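L-asparaginase I (Vibrio cholerae, PDB 2OCD) probably catalyses the hydrolysis of L-asparagine to L-aspartate and ammonium, working as a cytoplasmic homotetramer. Local coordinates at residues A2-Y7 / V138-P143; D67-A72 / F203-I208; A256-A261 / C288-A293. One frame throughout, in Å; residues are numbered along the deposited sequence. Where two conformers were deposited one is given.

Contact 1 of 3, residues A2-Y7 / V138-P143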
ATOM      1  N   ALA B   2      -3.537  27.013 -31.023  1.00 26.13           N
ATOM      2  CA  ALA B   2      -2.669  26.210 -31.930  1.00 25.77           C
ATOM      3  C   ALA B   2      -1.919  25.161 -31.110  1.00 25.92           C
ATOM      4  O   ALA B   2      -1.295  25.465 -30.068  1.00 26.28           O
ATOM      5  CB  ALA B   2      -1.675  27.100 -32.711  1.00 25.92           C
ATOM      6  N   ARG B   3      -2.008  23.923 -31.614  1.00 25.00           N
ATOM      7  CA  ARG B   3      -1.336  22.752 -31.066  1.00 23.81           C
ATOM      8  C   ARG B   3       0.168  22.895 -30.875  1.00 21.46           C
ATOM      9  O   ARG B   3       0.856  23.588 -31.633  1.00 21.28           O
ATOM     10  CB  ARG B   3      -1.515  21.535 -31.974  1.00 23.58           C
ATOM     11  CG  ARG B   3      -2.914  21.013 -32.069  1.00 25.86           C
ATOM     12  CD  ARG B   3      -3.063  20.065 -33.261  1.00 25.96           C
ATOM     13  NE  ARG B   3      -2.947  18.659 -32.889  1.00 26.75           N
ATOM     14  CZ  ARG B   3      -3.108  17.640 -33.743  1.00 27.68           C
ATOM     15  NH1 ARG B   3      -3.365  17.855 -35.039  1.00 27.79           N
ATOM     16  NH2 ARG B   3      -3.004  16.396 -33.303  1.00 28.65           N
ATOM     17  N   LYS B   4       0.637  22.113 -29.908  0.50 20.35           N
ATOM     18  CA  LYS B   4       2.010  22.000 -29.529  0.50 19.07           C
ATOM     19  C   LYS B   4       2.640  20.991 -30.498  0.50 18.59           C
ATOM     20  O   LYS B   4       1.924  20.257 -31.174  0.50 18.36           O
ATOM     21  CB  LYS B   4       2.115  21.495 -28.070  0.50 19.15           C
ATOM     22  CG  LYS B   4       1.056  22.033 -27.057  0.50 19.03           C
ATOM     23  CD  LYS B   4      -0.301  21.263 -27.076  0.50 19.35           C
ATOM     24  CE  LYS B   4      -1.135  21.376 -25.767  0.50 18.53           C
ATOM     25  NZ  LYS B   4      -1.651  22.744 -25.445  0.50 17.62           N
ATOM     26  N   HIS B   5       3.974  20.965 -30.564  1.00 17.94           N
ATOM     27  CA  HIS B   5       4.729  20.010 -31.405  1.00 17.37           C
ATOM     28  C   HIS B   5       5.898  19.394 -30.591  1.00 16.52           C
ATOM     29  O   HIS B   5       6.808  20.108 -30.199  1.00 16.79           O
ATOM     30  CB  HIS B   5       5.302  20.715 -32.642  1.00 16.52           C
ATOM     31  CG  HIS B   5       5.668  19.783 -33.751  1.00 16.52           C
ATOM     32  ND1 HIS B   5       5.455  20.091 -35.077  1.00 15.21           N
ATOM     33  CD2 HIS B   5       6.172  18.526 -33.736  1.00 15.79           C
ATOM     34  CE1 HIS B   5       5.830  19.069 -35.829  1.00 12.07           C
ATOM     35  NE2 HIS B   5       6.268  18.110 -35.044  1.00 12.56           N
ATOM     36  N   ILE B   6       5.885  18.079 -30.378  1.00 15.43           N
ATOM     37  CA  ILE B   6       6.912  17.383 -29.555  1.00 15.20           C
ATOM     38  C   ILE B   6       7.808  16.538 -30.422  1.00 15.01           C
ATOM     39  O   ILE B   6       7.362  15.901 -31.379  1.00 15.63           O
ATOM     40  CB  ILE B   6       6.303  16.480 -28.468  1.00 14.02           C
ATOM     41  CG1 ILE B   6       5.216  17.260 -27.711  1.00 14.63           C
ATOM     42  CG2 ILE B   6       7.372  15.996 -27.499  1.00 13.76           C
ATOM     43  CD1 ILE B   6       5.763  18.489 -26.875  1.00 14.11           C
ATOM     44  N   TYR B   7       9.080  16.558 -30.093  1.00 14.88           N
ATOM     45  CA  TYR B   7      10.060  15.836 -30.834  1.00 15.29           C
ATOM     46  C   TYR B   7      10.335  14.547 -30.053  1.00 16.11           C
ATOM     47  O   TYR B   7      10.643  14.618 -28.858  1.00 15.49           O
ATOM     48  CB  TYR B   7      11.307  16.686 -30.932  1.00 15.74           C
ATOM     49  CG  TYR B   7      12.515  16.006 -31.476  1.00 15.01           C
ATOM     50  CD1 TYR B   7      12.747  15.972 -32.840  1.00 17.30           C
ATOM     51  CD2 TYR B   7      13.458  15.451 -30.632  1.00 15.31           C
ATOM     52  CE1 TYR B   7      13.872  15.369 -33.355  1.00 18.30           C
ATOM     53  CE2 TYR B   7      14.593  14.854 -31.123  1.00 16.36           C
ATOM     54  CZ  TYR B   7      14.800  14.809 -32.484  1.00 17.58           C
ATOM     55  OH  TYR B   7      15.926  14.229 -32.994  1.00 16.84           O
ATOM     56  N   VAL B 138       1.688  14.915 -21.344  1.00 15.75           N
ATOM     57  CA  VAL B 138       2.250  15.638 -20.180  1.00 15.47           C
ATOM     58  C   VAL B 138       3.243  16.723 -20.611  1.00 15.16           C
ATOM     59  O   VAL B 138       3.215  17.840 -20.098  1.00 16.20           O
ATOM     60  CB  VAL B 138       2.888  14.627 -19.189  1.00 15.33           C
ATOM     61  CG1 VAL B 138       3.771  15.293 -18.222  1.00 16.83           C
ATOM     62  CG2 VAL B 138       1.801  13.906 -18.438  1.00 16.49           C
ATOM     63  N   ALA B 139       4.100  16.394 -21.558  1.00 14.53           N
ATOM     64  CA  ALA B 139       4.939  17.367 -22.268  1.00 14.62           C
ATOM     65  C   ALA B 139       4.194  18.581 -22.811  1.00 14.77           C
ATOM     66  O   ALA B 139       4.692  19.664 -22.739  1.00 15.28           O
ATOM     67  CB  ALA B 139       5.653  16.670 -23.432  1.00 13.88           C
ATOM     68  N   ALA B 140       3.008  18.381 -23.384  1.00 15.50           N
ATOM     69  CA  ALA B 140       2.288  19.415 -24.086  1.00 15.21           C
ATOM     70  C   ALA B 140       1.298  20.111 -23.187  1.00 15.63           C
ATOM     71  O   ALA B 140       1.117  21.316 -23.270  1.00 15.44           O
ATOM     72  CB  ALA B 140       1.562  18.814 -25.257  1.00 15.58           C
ATOM     73  N   ASN B 141       0.621  19.374 -22.335  1.00 16.08           N
ATOM     74  CA  ASN B 141      -0.398  20.017 -21.502  1.00 16.72           C
ATOM     75  C   ASN B 141       0.028  20.314 -20.071  1.00 16.86           C
ATOM     76  O   ASN B 141      -0.692  20.985 -19.327  1.00 17.46           O
ATOM     77  CB  ASN B 141      -1.684  19.191 -21.542  1.00 16.95           C
ATOM     78  CG  ASN B 141      -2.317  19.171 -22.953  1.00 18.67           C
ATOM     79  OD1 ASN B 141      -1.634  18.968 -23.965  1.00 19.86           O
ATOM     80  ND2 ASN B 141      -3.608  19.407 -23.014  1.00 20.21           N
ATOM     81  N   TYR B 142       1.190  19.805 -19.671  1.00 16.95           N
ATOM     82  CA  TYR B 142       1.682  19.999 -18.324  1.00 16.51           C
ATOM     83  C   TYR B 142       3.176  20.088 -18.321  1.00 16.06           C
ATOM     84  O   TYR B 142       3.805  19.343 -17.606  1.00 16.25           O
ATOM     85  CB  TYR B 142       1.269  18.826 -17.411  1.00 16.76           C
ATOM     86  CG  TYR B 142      -0.208  18.606 -17.315  1.00 17.41           C
ATOM     87  CD1 TYR B 142      -0.890  17.884 -18.290  1.00 17.45           C
ATOM     88  CD2 TYR B 142      -0.942  19.114 -16.260  1.00 17.58           C
ATOM     89  CE1 TYR B 142      -2.262  17.685 -18.216  1.00 14.92           C
ATOM     90  CE2 TYR B 142      -2.317  18.917 -16.197  1.00 16.50           C
ATOM     91  CZ  TYR B 142      -2.954  18.198 -17.181  1.00 15.89           C
ATOM     92  OH  TYR B 142      -4.319  18.001 -17.131  1.00 18.74           O
ATOM     93  N   PRO B 143       3.755  21.036 -19.076  1.00 16.34           N
ATOM     94  CA  PRO B 143       5.208  21.043 -19.267  1.00 15.83           C
ATOM     95  C   PRO B 143       5.950  21.367 -17.993  1.00 16.27           C
ATOM     96  O   PRO B 143       5.702  22.416 -17.365  1.00 17.10           O
ATOM     97  CB  PRO B 143       5.429  22.143 -20.329  1.00 15.72           C
ATOM     98  CG  PRO B 143       4.259  23.021 -20.268  1.00 15.04           C
ATOM     99  CD  PRO B 143       3.104  22.174 -19.761  1.00 16.60           C
TER
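Ile6 and Lys4, two residues apart and both pointing at helix 127-141, meet its last turn through Ala139, Ala140 and Asn141. The apolar part is a single methyl pairing: CD1 of Ile6 reaches CB of Ala139 at 3.9 Å. Ile6 also rests on Val86 of strand 84-88, and Ala139 on Ile113 of strand 112-115, so this small patch continues into a buried layer between sheet and helix. The aliphatic part belongs to Lys4, which was deposited in two conformers; what follows holds for one of them. Its chain lies alongside the Ala140 methyl, where a bend at chi2 (83°) lays Lys4 CD 3.6 Å from Ala140 CB, with CG and CB nearly as close, while Lys4 also touches Asp83. Lys4 CE, one bond further on, makes close carbon-to-oxygen approaches next to the ammonium, 3.4 Å from Ala140 O and 3.0 Å from Asn141 OD1, the Lys4 and Asn141 side chains crossing at about a right angle. Lys4 NZ stays 3.8 Å from Ala140 O, so the ammonium makes no hydrogen bond to the helix end, although its charge could still be attracted to these two oxygens. On the other side of the strand, His5 faces away from the helix and bonds through NE2 to Thr50. Strand 5-12 runs parallel between strands 48-58 and 84-88. A helix packed on such a strand through alanines is the sheet-to-helix packing of an alpha/beta domain, here the N-terminal one of the asparaginase fold.

Contact 2 of 3, residues D67-A72 / F203-I208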
ATOM      1  N   ASP B  67      27.494   8.551 -25.805  1.00 16.49           N
ATOM      2  CA  ASP B  67      26.076   8.433 -26.175  1.00 15.77           C
ATOM      3  C   ASP B  67      25.196   9.519 -25.522  1.00 15.37           C
ATOM      4  O   ASP B  67      24.230   9.997 -26.125  1.00 16.11           O
ATOM      5  CB  ASP B  67      25.573   7.036 -25.843  1.00 15.60           C
ATOM      6  CG  ASP B  67      26.242   5.953 -26.698  1.00 16.72           C
ATOM      7  OD1 ASP B  67      26.079   6.014 -27.958  1.00 15.60           O
ATOM      8  OD2 ASP B  67      26.923   5.052 -26.117  1.00 13.70           O
ATOM      9  N   TRP B  68      25.519   9.899 -24.293  1.00 14.05           N
ATOM     10  CA  TRP B  68      24.816  10.951 -23.634  1.00 13.14           C
ATOM     11  C   TRP B  68      24.969  12.278 -24.429  1.00 13.74           C
ATOM     12  O   TRP B  68      24.003  13.014 -24.625  1.00 14.04           O
ATOM     13  CB  TRP B  68      25.417  11.141 -22.254  1.00 13.72           C
ATOM     14  CG  TRP B  68      25.213  10.004 -21.285  1.00 12.81           C
ATOM     15  CD1 TRP B  68      24.350   8.971 -21.424  1.00 13.81           C
ATOM     16  CD2 TRP B  68      25.830   9.843 -20.007  1.00 10.87           C
ATOM     17  NE1 TRP B  68      24.393   8.157 -20.318  1.00 13.63           N
ATOM     18  CE2 TRP B  68      25.313   8.654 -19.436  1.00 12.54           C
ATOM     19  CE3 TRP B  68      26.791  10.566 -19.290  1.00 13.61           C
ATOM     20  CZ2 TRP B  68      25.719   8.167 -18.168  1.00 11.54           C
ATOM     21  CZ3 TRP B  68      27.198  10.072 -18.012  1.00 13.27           C
ATOM     22  CH2 TRP B  68      26.647   8.899 -17.480  1.00 12.50           C
ATOM     23  N   GLN B  69      26.201  12.576 -24.866  1.00 13.28           N
ATOM     24  CA  GLN B  69      26.523  13.786 -25.616  1.00 12.28           C
ATOM     25  C   GLN B  69      25.701  13.839 -26.881  1.00 12.09           C
ATOM     26  O   GLN B  69      25.115  14.895 -27.185  1.00 12.02           O
ATOM     27  CB  GLN B  69      28.017  13.787 -25.992  1.00 13.07           C
ATOM     28  CG  GLN B  69      28.600  15.112 -26.455  1.00 12.69           C
ATOM     29  CD  GLN B  69      28.522  16.201 -25.372  1.00 14.77           C
ATOM     30  OE1 GLN B  69      28.917  15.995 -24.202  1.00 17.93           O
ATOM     31  NE2 GLN B  69      27.989  17.341 -25.750  1.00 12.39           N
ATOM     32  N   LEU B  70      25.676  12.709 -27.615  1.00 11.98           N
ATOM     33  CA  LEU B  70      24.849  12.520 -28.827  1.00 11.44           C
ATOM     34  C   LEU B  70      23.401  12.904 -28.536  1.00 12.08           C
ATOM     35  O   LEU B  70      22.846  13.760 -29.247  1.00 13.53           O
ATOM     36  CB  LEU B  70      24.904  11.070 -29.327  1.00 11.26           C
ATOM     37  CG  LEU B  70      26.307  10.487 -29.668  1.00 13.56           C
ATOM     38  CD1 LEU B  70      26.345   9.073 -30.412  1.00  6.61           C
ATOM     39  CD2 LEU B  70      27.165  11.554 -30.424  1.00 10.68           C
ATOM     40  N   ILE B  71      22.803  12.343 -27.466  1.00 10.83           N
ATOM     41  CA  ILE B  71      21.427  12.673 -27.133  1.00 10.43           C
ATOM     42  C   ILE B  71      21.277  14.208 -26.814  1.00 10.94           C
ATOM     43  O   ILE B  71      20.403  14.916 -27.359  1.00  9.64           O
ATOM     44  CB  ILE B  71      20.906  11.797 -25.979  1.00 10.37           C
ATOM     45  CG1 ILE B  71      21.062  10.290 -26.295  1.00 10.77           C
ATOM     46  CG2 ILE B  71      19.458  12.075 -25.721  1.00  9.14           C
ATOM     47  CD1 ILE B  71      20.802   9.384 -25.075  1.00  7.46           C
ATOM     48  N   ALA B  72      22.138  14.710 -25.927  1.00 11.43           N
ATOM     49  CA  ALA B  72      22.175  16.142 -25.605  1.00 12.22           C
ATOM     50  C   ALA B  72      22.326  16.967 -26.881  1.00 12.83           C
ATOM     51  O   ALA B  72      21.610  17.913 -27.117  1.00 12.91           O
ATOM     52  CB  ALA B  72      23.315  16.437 -24.633  1.00 12.13           C
ATOM     53  N   PHE B 203      19.314  28.858 -22.739  1.00 27.54           N
ATOM     54  CA  PHE B 203      19.532  27.420 -22.727  1.00 26.52           C
ATOM     55  C   PHE B 203      20.869  27.122 -23.341  1.00 25.86           C
ATOM     56  O   PHE B 203      21.217  27.689 -24.370  1.00 25.78           O
ATOM     57  CB  PHE B 203      18.457  26.669 -23.510  1.00 26.47           C
ATOM     58  CG  PHE B 203      18.811  25.202 -23.818  1.00 27.08           C
ATOM     59  CD1 PHE B 203      18.664  24.217 -22.867  1.00 24.67           C
ATOM     60  CD2 PHE B 203      19.281  24.826 -25.083  1.00 27.08           C
ATOM     61  CE1 PHE B 203      18.958  22.895 -23.168  1.00 25.66           C
ATOM     62  CE2 PHE B 203      19.597  23.485 -25.374  1.00 25.52           C
ATOM     63  CZ  PHE B 203      19.431  22.534 -24.417  1.00 25.34           C
ATOM     64  N   LYS B 204      21.600  26.207 -22.714  1.00 25.28           N
ATOM     65  CA  LYS B 204      22.841  25.723 -23.265  1.00 24.62           C
ATOM     66  C   LYS B 204      23.103  24.255 -22.872  1.00 23.95           C
ATOM     67  O   LYS B 204      22.700  23.830 -21.800  1.00 23.03           O
ATOM     68  CB  LYS B 204      23.945  26.597 -22.733  1.00 24.89           C
ATOM     69  CG  LYS B 204      25.260  26.370 -23.401  1.00 28.45           C
ATOM     70  CD  LYS B 204      26.368  26.086 -22.366  1.00 31.95           C
ATOM     71  CE  LYS B 204      26.685  27.294 -21.470  1.00 32.80           C
ATOM     72  NZ  LYS B 204      27.835  27.000 -20.538  1.00 34.50           N
ATOM     73  N   VAL B 205      23.794  23.514 -23.734  1.00 22.98           N
ATOM     74  CA  VAL B 205      24.303  22.188 -23.414  1.00 23.14           C
ATOM     75  C   VAL B 205      25.798  22.167 -23.092  1.00 23.20           C
ATOM     76  O   VAL B 205      26.622  22.547 -23.916  1.00 22.95           O
ATOM     77  CB  VAL B 205      24.083  21.204 -24.563  1.00 23.15           C
ATOM     78  CG1 VAL B 205      24.754  19.839 -24.219  1.00 23.16           C
ATOM     79  CG2 VAL B 205      22.578  21.075 -24.861  1.00 21.61           C
ATOM     80  N   ASN B 206      26.134  21.660 -21.900  1.00 23.89           N
ATOM     81  CA  ASN B 206      27.515  21.586 -21.410  1.00 23.92           C
ATOM     82  C   ASN B 206      28.093  20.179 -21.677  1.00 23.74           C
ATOM     83  O   ASN B 206      27.430  19.201 -21.425  1.00 24.50           O
ATOM     84  CB  ASN B 206      27.560  21.885 -19.891  1.00 24.37           C
ATOM     85  CG  ASN B 206      27.304  23.404 -19.527  1.00 26.75           C
ATOM     86  OD1 ASN B 206      27.745  24.360 -20.215  1.00 24.60           O
ATOM     87  ND2 ASN B 206      26.620  23.601 -18.393  1.00 31.28           N
ATOM     88  N   PRO B 207      29.352  20.072 -22.103  1.00 23.30           N
ATOM     89  CA  PRO B 207      29.919  18.782 -22.505  1.00 22.99           C
ATOM     90  C   PRO B 207      30.158  17.811 -21.372  1.00 22.83           C
ATOM     91  O   PRO B 207      30.276  18.211 -20.201  1.00 23.02           O
ATOM     92  CB  PRO B 207      31.276  19.149 -23.076  1.00 22.14           C
ATOM     93  CG  PRO B 207      31.667  20.329 -22.312  1.00 24.08           C
ATOM     94  CD  PRO B 207      30.372  21.130 -22.116  1.00 23.63           C
ATOM     95  N   ILE B 208      30.246  16.535 -21.749  1.00 22.73           N
ATOM     96  CA  ILE B 208      30.492  15.440 -20.821  1.00 22.43           C
ATOM     97  C   ILE B 208      31.328  14.380 -21.533  1.00 21.97           C
ATOM     98  O   ILE B 208      31.102  14.096 -22.727  1.00 21.77           O
ATOM     99  CB  ILE B 208      29.167  14.864 -20.375  1.00 22.50           C
ATOM    100  CG1 ILE B 208      29.282  14.081 -19.066  1.00 23.12           C
ATOM    101  CG2 ILE B 208      28.559  14.080 -21.528  1.00 24.28           C
ATOM    102  CD1 ILE B 208      27.951  14.265 -18.118  1.00 22.90           C
TER
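Gln69 and Ile208 bury the largest areas here. The carboxamide oxygen of Gln69, OE1, accepts the backbone N-H of Ile208 at 2.8 Å, with 147° at the hydrogen and the donor tilted 16° from the carbonyl plane. In Gln69 CG is anti to the backbone N (chi1 -165°), and a bend at chi2 turns CD toward 203-208. The other end of the amide, NE2, bonds to Asp73 one turn further along helix 65-78, which fixes the rotation of the group. Gln69 OE1 also lies 3.3 Å from Ile208 CG2 and near Pro207 CA. Residues 203-208 belong to the connection from the large N-terminal sheet to the first strand, 213-217, of the C-terminal sheet; strand 204-205 pairs antiparallel with strand 105-106, and the Gln69 bond ties this passage to a helix of the N-terminal domain. Ile208 then sends CD1 to the Trp68 ring, 4.0 Å from CE3 and oblique to it, while Met104 and His311 touch its side chain as well. Trp68 itself packs against Pro220 of the second subunit. One helical turn after Trp68, the Ala72 methyl meets Val205 CG1 at 3.7 Å, and Val205 CG2 approaches Ala72 O.

Contact 3 of 3, residues A256-A261 / C288-A293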
ATOM      1  N   ALA B 256      43.320   6.954   6.552  1.00 21.85           N
ATOM      2  CA  ALA B 256      44.538   7.429   5.907  1.00 21.51           C
ATOM      3  C   ALA B 256      44.507   7.384   4.373  1.00 20.89           C
ATOM      4  O   ALA B 256      44.865   8.378   3.729  1.00 20.22           O
ATOM      5  CB  ALA B 256      45.709   6.666   6.395  1.00 21.65           C
ATOM      6  N   GLN B 257      44.080   6.257   3.788  1.00 20.32           N
ATOM      7  CA  GLN B 257      44.005   6.138   2.306  1.00 20.00           C
ATOM      8  C   GLN B 257      43.111   7.210   1.727  1.00 18.46           C
ATOM      9  O   GLN B 257      43.464   7.883   0.744  1.00 17.47           O
ATOM     10  CB  GLN B 257      43.399   4.812   1.866  1.00 20.31           C
ATOM     11  CG  GLN B 257      44.222   3.574   2.141  1.00 22.55           C
ATOM     12  CD  GLN B 257      45.565   3.601   1.451  1.00 26.19           C
ATOM     13  OE1 GLN B 257      45.660   3.796   0.220  1.00 29.02           O
ATOM     14  NE2 GLN B 257      46.631   3.392   2.239  1.00 27.44           N
ATOM     15  N   LEU B 258      41.943   7.376   2.338  1.00 17.07           N
ATOM     16  CA  LEU B 258      40.970   8.319   1.803  0.50 17.05           C
ATOM     17  C   LEU B 258      41.549   9.742   1.842  1.00 16.93           C
ATOM     18  O   LEU B 258      41.495  10.477   0.832  1.00 17.04           O
ATOM     19  CB  LEU B 258      39.620   8.183   2.522  0.50 16.72           C
ATOM     20  CG  LEU B 258      38.970   6.795   2.310  0.50 15.69           C
ATOM     21  CD1 LEU B 258      37.784   6.601   3.247  0.50 14.11           C
ATOM     22  CD2 LEU B 258      38.563   6.533   0.848  0.50 11.64           C
ATOM     23  N   LYS B 259      42.155  10.099   2.968  1.00 16.65           N
ATOM     24  CA  LYS B 259      42.871  11.368   3.114  1.00 16.70           C
ATOM     25  C   LYS B 259      44.017  11.551   2.094  1.00 16.13           C
ATOM     26  O   LYS B 259      44.161  12.609   1.509  1.00 15.94           O
ATOM     27  CB  LYS B 259      43.427  11.508   4.537  1.00 17.13           C
ATOM     28  CG  LYS B 259      43.804  12.964   4.949  1.00 17.35           C
ATOM     29  CD  LYS B 259      44.590  12.989   6.290  1.00 18.74           C
ATOM     30  CE  LYS B 259      44.699  14.408   6.956  1.00 21.58           C
ATOM     31  NZ  LYS B 259      43.687  14.653   8.113  1.00 25.00           N
ATOM     32  N   ALA B 260      44.826  10.526   1.893  1.00 15.33           N
ATOM     33  CA  ALA B 260      45.931  10.603   0.970  1.00 14.98           C
ATOM     34  C   ALA B 260      45.396  10.861  -0.466  1.00 15.35           C
ATOM     35  O   ALA B 260      45.988  11.651  -1.237  1.00 15.16           O
ATOM     36  CB  ALA B 260      46.806   9.329   1.069  1.00 12.87           C
ATOM     37  N   ALA B 261      44.243  10.250  -0.784  1.00 15.71           N
ATOM     38  CA  ALA B 261      43.615  10.353  -2.109  1.00 15.60           C
ATOM     39  C   ALA B 261      43.011  11.723  -2.337  1.00 15.95           C
ATOM     40  O   ALA B 261      43.140  12.283  -3.427  1.00 16.24           O
ATOM     41  CB  ALA B 261      42.522   9.287  -2.280  1.00 15.95           C
ATOM     42  N   CYS B 288      33.192  13.075  12.776  1.00 26.03           N
ATOM     43  CA  CYS B 288      33.896  13.814  11.740  1.00 25.72           C
ATOM     44  C   CYS B 288      35.097  13.090  11.172  1.00 24.59           C
ATOM     45  O   CYS B 288      35.895  13.713  10.467  1.00 23.99           O
ATOM     46  CB  CYS B 288      34.409  15.135  12.319  1.00 26.36           C
ATOM     47  SG  CYS B 288      33.252  15.967  13.346  1.00 29.52           S
ATOM     48  N   ALA B 289      35.254  11.802  11.488  1.00 23.89           N
ATOM     49  CA  ALA B 289      36.433  11.020  11.024  1.00 23.32           C
ATOM     50  C   ALA B 289      36.573  11.234   9.541  1.00 22.35           C
ATOM     51  O   ALA B 289      37.664  11.501   9.025  1.00 22.21           O
ATOM     52  CB  ALA B 289      36.263   9.517  11.306  1.00 22.37           C
ATOM     53  N   LEU B 290      35.418  11.145   8.885  1.00 21.28           N
ATOM     54  CA  LEU B 290      35.341  11.080   7.454  1.00 20.31           C
ATOM     55  C   LEU B 290      35.527  12.476   6.883  1.00 19.55           C
ATOM     56  O   LEU B 290      36.159  12.623   5.837  1.00 19.39           O
ATOM     57  CB  LEU B 290      34.006  10.443   7.049  1.00 20.33           C
ATOM     58  CG  LEU B 290      34.031   9.237   6.100  1.00 20.68           C
ATOM     59  CD1 LEU B 290      35.309   8.430   6.152  1.00 21.58           C
ATOM     60  CD2 LEU B 290      32.794   8.323   6.307  1.00 20.05           C
ATOM     61  N   ALA B 291      35.031  13.488   7.596  1.00 18.45           N
ATOM     62  CA  ALA B 291      35.170  14.882   7.165  1.00 18.06           C
ATOM     63  C   ALA B 291      36.618  15.295   7.180  1.00 17.27           C
ATOM     64  O   ALA B 291      37.098  15.876   6.225  1.00 15.81           O
ATOM     65  CB  ALA B 291      34.343  15.820   8.025  1.00 17.36           C
ATOM     66  N   ASP B 292      37.301  14.941   8.262  1.00 17.75           N
ATOM     67  CA  ASP B 292      38.713  15.243   8.483  1.00 18.67           C
ATOM     68  C   ASP B 292      39.623  14.614   7.384  1.00 18.73           C
ATOM     69  O   ASP B 292      40.620  15.197   6.953  1.00 18.82           O
ATOM     70  CB  ASP B 292      39.139  14.709   9.872  1.00 19.87           C
ATOM     71  CG  ASP B 292      38.525  15.513  11.076  1.00 23.00           C
ATOM     72  OD1 ASP B 292      37.675  16.455  10.892  1.00 25.39           O
ATOM     73  OD2 ASP B 292      38.913  15.176  12.228  1.00 25.60           O
ATOM     74  N   ALA B 293      39.257  13.423   6.928  1.00 18.08           N
ATOM     75  CA  ALA B 293      39.908  12.798   5.788  1.00 17.53           C
ATOM     76  C   ALA B 293      39.566  13.446   4.409  1.00 17.02           C
ATOM     77  O   ALA B 293      40.077  13.036   3.378  1.00 16.64           O
ATOM     78  CB  ALA B 293      39.594  11.311   5.800  1.00 17.08           C
TER
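Leu290, which touches Leu258 of helix 252-263, is the first residue of 288-293 to reach the facing segment. Its CD1 lies 4.2 Å from CD1 of Leu258, methyl to methyl. Leu258 was deposited in two conformers, so this edge of the packing is less certain than the rest, but Leu290 also touches Leu255, one turn earlier on the same helix, as well as Ala248 and Met281. Two residues on comes Asp292, which takes part through its backbone carbonyl. Its O stands at the C-terminal end of the short helix 289-292 and receives a weak hydrogen bond from Lys259 NZ at 3.3 Å. The lysine chain begins with CG anti to its backbone N (chi1 -162°), runs extended through chi3 and bends only at chi4, which turns NZ to the carbonyl. The Asp292 carboxylate leads away, its OD2 6.3 Å from Lys259 NZ, so the opposite charges are near but form no salt bridge. Ala293 closes the segment and brings the backbones close: its CA is 4.2 Å from that of Lys259. Ala293 CB lies 4.0 Å from Lys259 CB, and Ala293 O takes a CA-H...O contact from Lys259 CA at 3.3 Å, with 147° at the hydrogen. Ser262 OG is hydrogen-bonded to this same oxygen and to Leu258 O and Lys259 O. All three partners are acceptors, so one hydroxyl proton has to be shared among them. Chemically, the small alanine permits a close backbone approach: Ala293 O, just past the helix, is met by the CA-H of Lys259 and a hydroxyl, while the end of the same lysine side chain bonds weakly to Asp292 O, where its charge may interact favourably with the partial negative charge of the helix end.

How the contacts relate
Contact 1 lies in the N-terminal domain, and contact 2 has one segment there, on helix 65-78; their centres are 22 Å apart and their nearest atoms about 7 Å apart. Along the chain they cross: residues 2-7, 67-72, 138-143 and 203-208 alternate, so each contact joins parts separated by about 130 residues. Contact 1 packs a strand of the eight-stranded mixed sheet against helix 127-141; contact 2 ties its helix to the chain leading into the C-terminal domain. Contact 3 follows in series, with only 26 residues between its segments, beside the four-stranded parallel sheet. Its centre is 49 Å from that of contact 1, across the chain's centre, and 34 Å from that of contact 2, showing how elongated the two-domain subunit is.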